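PDB 4XSO: Alr3699 protein from Nostoc sp., which is of unknown specific function but is probably a GT-B glycosyltransferase, with two Rossmann-like halves, each a parallel beta sheet flanked by helices. Local coordinates for residues A45-T48 against L49-H53; I155-S158 against Q159-T163; N359-A362 against I363-R367. All coordinates share one frame; numbering follows the deposited sequence.

Contact 1. Residues A45-T48 against L49-H53; sequences AFKT and LLEQH
Lys-47 and Glu-51 form a salt bridge one turn apart on helix 45-52, with Lys-47 NZ 3.2 Å from Glu-51 OE2. The ammonium group meets OE2 on its syn side, 24° out of the carboxylate plane. The lysine chain runs extended as far as CE and then bends at its last torsion (chi4 -99°), which turns NZ toward the acid. In the backbone of the same pair, Glu-51 N donates to Lys-47 O at 3.0 Å, so the two residues are joined through both backbone and side chain. The same i to i+4 pattern links Leu-49 N to Ala-45 O and Leu-50 N to Phe-46 O. Gln-52 N continues it to Thr-48 O at 2.8 Å. At the last turn His-53 ND1 donates to Leu-49 O, also 2.8 Å away. The acceptor lies close to the plane of the imidazole, and this bond limits the rotation of the ring.

CD1 of Leu-50 sits over the centre of one face of the Phe-46 ring, 3.9 Å from the centroid, as a CH-pi contact. The phenyl group reaches it because its CG is anti to the backbone N (chi1 -176°). Leu-49 CD1 lies more distantly at the ring edge, 4.5 Å from Phe-46 CD1. Ile-26 of helix 20-29 touches both Phe-46 and Leu-50, while Leu-40 and Val-38 of strand 36-40 touch one each.

The helix is thus amphipathic. Within the beta-alpha-beta unit from strand 36-40 to strand 57-59, its buried Phe-46 and Leu-50 seat it against the sheet and helix 20-29. The partly exposed Lys-47 and exposed Glu-51 pair their charges nearer the surface.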
loop_
_atom_site.group_PDB
_atom_site.type_symbol
_atom_site.label_atom_id
_atom_site.label_comp_id
_atom_site.label_asym_id
_atom_site.label_seq_id
_atom_site.Cartn_x
_atom_site.Cartn_y
_atom_site.Cartn_z
ATOM N N ALA A 45 12.694 -22.869 -2.919
ATOM C CA ALA A 45 13.752 -23.310 -3.818
ATOM C C ALA A 45 14.274 -22.222 -4.760
ATOM O O ALA A 45 15.382 -22.343 -5.283
ATOM C CB ALA A 45 13.257 -24.475 -4.644
ATOM N N PHE A 46 13.492 -21.167 -4.984
ATOM C CA PHE A 46 13.891 -20.153 -5.944
ATOM C C PHE A 46 15.021 -19.287 -5.376
ATOM O O PHE A 46 15.877 -18.825 -6.110
ATOM C CB PHE A 46 12.691 -19.314 -6.357
ATOM C CG PHE A 46 13.002 -18.297 -7.414
ATOM C CD1 PHE A 46 13.919 -18.555 -8.414
ATOM C CD2 PHE A 46 12.392 -17.054 -7.397
ATOM C CE1 PHE A 46 14.215 -17.604 -9.361
ATOM C CE2 PHE A 46 12.699 -16.094 -8.347
ATOM C CZ PHE A 46 13.619 -16.373 -9.334
ATOM N N LYS A 47 14.953 -19.071 -4.083
ATOM C CA LYS A 47 15.915 -18.351 -3.328
ATOM C C LYS A 47 17.247 -19.042 -3.457
ATOM O O LYS A 47 18.289 -18.406 -3.758
ATOM C CB LYS A 47 15.504 -18.345 -1.854
ATOM C CG LYS A 47 16.521 -17.543 -1.019
ATOM C CD LYS A 47 16.033 -17.309 0.363
ATOM C CE LYS A 47 16.875 -16.304 1.117
ATOM N NZ LYS A 47 17.840 -16.978 2.016
ATOM N N THR A 48 17.214 -20.360 -3.236
ATOM C CA THR A 48 18.449 -21.189 -3.361
ATOM C C THR A 48 19.058 -21.095 -4.772
ATOM O O THR A 48 20.305 -20.838 -4.915
ATOM C CB THR A 48 18.203 -22.667 -2.852
ATOM O OG1 THR A 48 17.597 -22.618 -1.553
ATOM C CG2 THR A 48 19.507 -23.433 -2.702
ATOM N N LEU A 49 18.210 -21.208 -5.798
ATOM C CA LEU A 49 18.690 -21.094 -7.201
ATOM C C LEU A 49 19.326 -19.715 -7.500
ATOM O O LEU A 49 20.329 -19.642 -8.229
ATOM C CB LEU A 49 17.614 -21.319 -8.257
ATOM C CG LEU A 49 16.867 -22.650 -8.392
ATOM C CD1 LEU A 49 15.770 -22.504 -9.469
ATOM C CD2 LEU A 49 17.834 -23.805 -8.760
ATOM N N LEU A 50 18.754 -18.643 -6.900
ATOM C CA LEU A 50 19.312 -17.306 -7.048
ATOM C C LEU A 50 20.686 -17.252 -6.388
ATOM O O LEU A 50 21.631 -16.801 -6.978
ATOM C CB LEU A 50 18.370 -16.252 -6.445
ATOM C CG LEU A 50 17.114 -15.981 -7.296
ATOM C CD1 LEU A 50 16.058 -15.280 -6.444
ATOM C CD2 LEU A 50 17.541 -15.130 -8.496
ATOM N N GLU A 51 20.801 -17.779 -5.199
ATOM C CA GLU A 51 22.088 -17.838 -4.523
ATOM C C GLU A 51 23.111 -18.660 -5.324
ATOM O O GLU A 51 24.254 -18.206 -5.577
ATOM C CB GLU A 51 21.892 -18.426 -3.120
ATOM C CG GLU A 51 21.203 -17.478 -2.138
ATOM C CD GLU A 51 20.702 -18.190 -0.890
ATOM O OE1 GLU A 51 20.682 -19.445 -0.862
ATOM O OE2 GLU A 51 20.253 -17.505 0.031
ATOM N N GLN A 52 22.679 -19.792 -5.853
ATOM C CA GLN A 52 23.567 -20.603 -6.700
ATOM C C GLN A 52 24.085 -19.815 -7.890
ATOM O O GLN A 52 25.101 -20.158 -8.468
ATOM C CB GLN A 52 22.839 -21.852 -7.220
ATOM C CG GLN A 52 22.401 -22.822 -6.085
ATOM C CD GLN A 52 21.735 -24.091 -6.603
ATOM O OE1 GLN A 52 21.410 -24.183 -7.786
ATOM N NE2 GLN A 52 21.520 -25.072 -5.706
ATOM N N HIS A 53 23.342 -18.803 -8.314
ATOM C CA HIS A 53 23.752 -17.998 -9.450
ATOM C C HIS A 53 24.370 -16.668 -9.018
ATOM O O HIS A 53 24.549 -15.817 -9.847
ATOM C CB HIS A 53 22.552 -17.762 -10.386
ATOM C CG HIS A 53 22.208 -18.939 -11.253
ATOM N ND1 HIS A 53 21.247 -19.873 -10.904
ATOM C CD2 HIS A 53 22.673 -19.314 -12.470
ATOM C CE1 HIS A 53 21.129 -20.764 -11.873
ATOM N NE2 HIS A 53 21.993 -20.455 -12.828
#

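Contact 2. Residues I155-S158 against Q159-T163; sequences IANS and QASQT
Ser-158 is the N-cap of helix 159-167, where strand 153-156 turns into the helix of a beta-alpha-beta unit in a Rossmann-like sheet.

One backbone bond closes the turn, from Gln-162 N to Ser-158 O at 2.9 Å.

Apolar contact is slight: Ala-156 CB rests 3.8 Å from Gln-162 CB. The amide of Gln-162 points elsewhere, with NE2 bonded to Thr-175 OG1 and to a glycerol.

Two side-chain bonds span the turn. The capping bond runs from Ser-161 N to Ser-158 OG, 3.0 Å long with an N-H...O angle of 165°. With chi1 at 71°, OG of Ser-158 folds back over the first turn of the helix, within range of Ser-161 N. The same OG also hydrogen-bonds to Pro-295 O, and Glu-320 accepts from the N-H groups of Gln-159 and Ala-160. An acid from the other half of the chain thus covers the helix start, which would suit the positive end of the helix dipole. The second bond lies beside the cap. Ser-161 OG donates to Asn-157 OD1 at 2.7 Å, lying in the plane of that amide carbonyl.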
loop_
_atom_site.group_PDB
_atom_site.type_symbol
_atom_site.label_atom_id
_atom_site.label_comp_id
_atom_site.label_asym_id
_atom_site.label_seq_id
_atom_site.Cartn_x
_atom_site.Cartn_y
_atom_site.Cartn_z
ATOM N N ILE A 155 6.576 -4.971 -19.911
ATOM C CA ILE A 155 7.255 -5.892 -20.816
ATOM C C ILE A 155 6.431 -7.123 -20.883
ATOM O O ILE A 155 6.110 -7.718 -19.858
ATOM C CB ILE A 155 8.681 -6.229 -20.319
ATOM C CG1 ILE A 155 9.538 -4.965 -20.341
ATOM C CG2 ILE A 155 9.324 -7.253 -21.230
ATOM C CD1 ILE A 155 10.924 -5.181 -19.754
ATOM N N ALA A 156 5.993 -7.487 -22.075
ATOM C CA ALA A 156 5.169 -8.700 -22.237
ATOM C C ALA A 156 5.972 -9.813 -22.926
ATOM O O ALA A 156 6.747 -9.528 -23.817
ATOM C CB ALA A 156 3.908 -8.381 -23.015
ATOM N N ASN A 157 5.841 -11.048 -22.448
ATOM C CA ASN A 157 6.643 -12.170 -22.932
ATOM C C ASN A 157 6.139 -12.724 -24.241
ATOM O O ASN A 157 6.795 -13.537 -24.925
ATOM C CB ASN A 157 6.799 -13.216 -21.841
ATOM C CG ASN A 157 5.456 -13.887 -21.450
ATOM O OD1 ASN A 157 4.366 -13.468 -21.892
ATOM N ND2 ASN A 157 5.558 -14.953 -20.643
ATOM N N SER A 158 5.035 -12.165 -24.715
ATOM C CA SER A 158 4.484 -12.614 -25.975
ATOM C C SER A 158 3.379 -11.643 -26.422
ATOM O O SER A 158 2.829 -10.881 -25.605
ATOM C CB SER A 158 3.903 -14.009 -25.806
ATOM O OG SER A 158 2.727 -13.939 -25.027
ATOM N N GLN A 159 3.139 -11.626 -27.727
ATOM C CA GLN A 159 1.921 -10.984 -28.284
ATOM C C GLN A 159 0.580 -11.424 -27.615
ATOM O O GLN A 159 -0.250 -10.574 -27.338
ATOM C CB GLN A 159 1.861 -11.107 -29.808
ATOM C CG GLN A 159 2.998 -10.302 -30.446
ATOM C CD GLN A 159 3.134 -10.374 -31.990
ATOM O OE1 GLN A 159 2.632 -11.273 -32.653
ATOM N NE2 GLN A 159 3.873 -9.426 -32.539
ATOM N N ALA A 160 0.468 -12.689 -27.263
ATOM C CA ALA A 160 -0.672 -13.255 -26.523
ATOM C C ALA A 160 -0.858 -12.618 -25.124
ATOM O O ALA A 160 -1.971 -12.168 -24.778
ATOM C CB ALA A 160 -0.471 -14.750 -26.349
ATOM N N SER A 161 0.246 -12.480 -24.380
ATOM C CA SER A 161 0.209 -11.818 -23.112
ATOM C C SER A 161 -0.107 -10.350 -23.317
ATOM O O SER A 161 -0.866 -9.747 -22.540
ATOM C CB SER A 161 1.502 -12.011 -22.287
ATOM O OG SER A 161 1.641 -13.393 -21.993
ATOM N N GLN A 162 0.508 -9.745 -24.305
ATOM C CA GLN A 162 0.317 -8.323 -24.540
ATOM C C GLN A 162 -1.138 -8.075 -24.897
ATOM O O GLN A 162 -1.721 -7.121 -24.460
ATOM C CB GLN A 162 1.205 -7.874 -25.696
ATOM C CG GLN A 162 1.112 -6.396 -26.103
ATOM C CD GLN A 162 1.921 -6.137 -27.357
ATOM O OE1 GLN A 162 1.911 -6.934 -28.265
ATOM N NE2 GLN A 162 2.631 -5.056 -27.391
ATOM N N THR A 163 -1.683 -8.904 -25.766
ATOM C CA THR A 163 -3.101 -8.717 -26.196
ATOM C C THR A 163 -4.044 -8.918 -25.020
ATOM O O THR A 163 -4.996 -8.169 -24.860
ATOM C CB THR A 163 -3.449 -9.735 -27.324
ATOM O OG1 THR A 163 -2.929 -11.010 -26.926
ATOM C CG2 THR A 163 -2.762 -9.367 -28.521
#

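Contact 3. Residues N359-A362 against I363-R367; sequences NAQA and IASQR
Ser-365 meets the flat peptide carbonyl of Gln-361 from both faces. Its OG donates to Gln-361 O at 2.7 Å from one face, and its backbone N donates to the same oxygen at 3.0 Å from the opposite face. Each donor is tilted 30° from the carbonyl plane. The hydroxyl gets there because OG stands beside its own backbone N (chi1 -67°), facing back toward the preceding turn. The side-chain amide of Gln-361 heads away, and its NE2 donates to Leu-305 O. That of Asn-359 likewise leaves the turn, with ND2 bonded to Val-326 O.

The remaining backbone bonds are those of a regular alpha helix. Ile-363 N reaches Asn-359 O at 2.9 Å, and Ala-364 N reaches Ala-360 O at the same distance. Gln-366 N to Ala-362 O is longer, at 3.2 Å. Ile-363 CG2 lies over the preceding turn, 3.3 Å from Asn-359 O.

Ala-360 and Ala-364 are buried and bear on Met-304 of helix 298-305; Leu-305 touches Ala-364 and Ser-365. The small alanines are consistent with a close approach of helix 350-368 to helix 298-305. Ser-365 spends its hydroxyl on its own helix, so a polar group can sit at this interface with its proton satisfied.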
loop_
_atom_site.group_PDB
_atom_site.type_symbol
_atom_site.label_atom_id
_atom_site.label_comp_id
_atom_site.label_asym_id
_atom_site.label_seq_id
_atom_site.Cartn_x
_atom_site.Cartn_y
_atom_site.Cartn_z
ATOM N N ASN A 359 15.243 -25.905 -40.016
ATOM C CA ASN A 359 14.666 -24.542 -40.063
ATOM C C ASN A 359 14.451 -24.027 -38.630
ATOM O O ASN A 359 14.804 -22.872 -38.284
ATOM C CB ASN A 359 13.296 -24.534 -40.812
ATOM C CG ASN A 359 13.436 -24.779 -42.280
ATOM O OD1 ASN A 359 14.548 -24.787 -42.802
ATOM N ND2 ASN A 359 12.319 -24.975 -42.968
ATOM N N ALA A 360 13.900 -24.906 -37.782
ATOM C CA ALA A 360 13.610 -24.546 -36.409
ATOM C C ALA A 360 14.830 -24.073 -35.603
ATOM O O ALA A 360 14.789 -23.039 -34.939
ATOM C CB ALA A 360 12.916 -25.720 -35.715
ATOM N N GLN A 361 15.928 -24.807 -35.668
ATOM C CA GLN A 361 17.143 -24.394 -34.977
ATOM C C GLN A 361 17.564 -23.019 -35.439
ATOM O O GLN A 361 17.933 -22.201 -34.605
ATOM C CB GLN A 361 18.285 -25.427 -35.135
ATOM C CG GLN A 361 19.423 -25.155 -34.178
ATOM C CD GLN A 361 20.412 -26.327 -34.106
ATOM O OE1 GLN A 361 21.060 -26.626 -35.078
ATOM N NE2 GLN A 361 20.457 -27.044 -32.953
ATOM N N ALA A 362 17.524 -22.787 -36.758
ATOM C CA ALA A 362 17.995 -21.518 -37.363
ATOM C C ALA A 362 17.113 -20.367 -36.900
ATOM O O ALA A 362 17.645 -19.345 -36.497
ATOM C CB ALA A 362 17.964 -21.573 -38.896
ATOM N N ILE A 363 15.769 -20.511 -37.012
ATOM C CA ILE A 363 14.916 -19.441 -36.646
ATOM C C ILE A 363 14.944 -19.187 -35.125
ATOM O O ILE A 363 14.940 -18.029 -34.696
ATOM C CB ILE A 363 13.464 -19.600 -37.245
ATOM C CG1 ILE A 363 12.597 -18.363 -36.923
ATOM C CG2 ILE A 363 12.726 -20.794 -36.719
ATOM C CD1 ILE A 363 13.066 -17.151 -37.681
ATOM N N ALA A 364 14.983 -20.225 -34.298
ATOM C CA ALA A 364 14.937 -20.010 -32.849
ATOM C C ALA A 364 16.272 -19.346 -32.364
ATOM O O ALA A 364 16.322 -18.551 -31.399
ATOM C CB ALA A 364 14.710 -21.347 -32.142
ATOM N N SER A 365 17.365 -19.717 -33.015
ATOM C CA SER A 365 18.658 -19.135 -32.665
ATOM C C SER A 365 18.616 -17.615 -32.939
ATOM O O SER A 365 19.191 -16.818 -32.209
ATOM C CB SER A 365 19.772 -19.823 -33.491
ATOM O OG SER A 365 19.860 -21.171 -33.051
ATOM N N GLN A 366 17.968 -17.252 -34.034
ATOM C CA GLN A 366 17.826 -15.850 -34.373
ATOM C C GLN A 366 16.924 -15.078 -33.385
ATOM O O GLN A 366 17.300 -13.980 -32.929
ATOM C CB GLN A 366 17.434 -15.708 -35.858
ATOM C CG GLN A 366 17.027 -14.312 -36.304
ATOM C CD GLN A 366 16.179 -14.329 -37.579
ATOM O OE1 GLN A 366 16.588 -14.890 -38.592
ATOM N NE2 GLN A 366 14.980 -13.744 -37.519
ATOM N N ARG A 367 15.734 -15.603 -33.080
ATOM C CA ARG A 367 14.736 -14.873 -32.260
ATOM C C ARG A 367 14.892 -14.916 -30.759
ATOM O O ARG A 367 14.455 -14.033 -30.093
ATOM C CB ARG A 367 13.345 -15.488 -32.609
ATOM C CG ARG A 367 13.017 -15.407 -34.106
ATOM C CD ARG A 367 11.638 -16.059 -34.450
ATOM N NE ARG A 367 10.571 -15.303 -33.791
ATOM C CZ ARG A 367 9.318 -15.722 -33.599
ATOM N NH1 ARG A 367 8.901 -16.900 -34.016
ATOM N NH2 ARG A 367 8.470 -14.927 -32.953
#

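From the N terminus the three contacts follow in series, and none nests in or crosses another. Each closes just a turn or so of chain. Contact 1 lies on the helix linking strands 36-40 and 57-59, toward one edge of the seven-stranded parallel sheet. Contact 2 is the strand-to-helix turn near the opposite edge of that sheet, about 27 Å away between centres. Contact 3 comes late in the chain, on helix 350-368 beside helix 298-305 of the six-stranded half. Contacts 2 and 3 come within about 7 Å at their nearest atoms, without touching. Glu-320, which accepts from the start of helix 159-167, also accepts from Arg-367 NH1 through its backbone O.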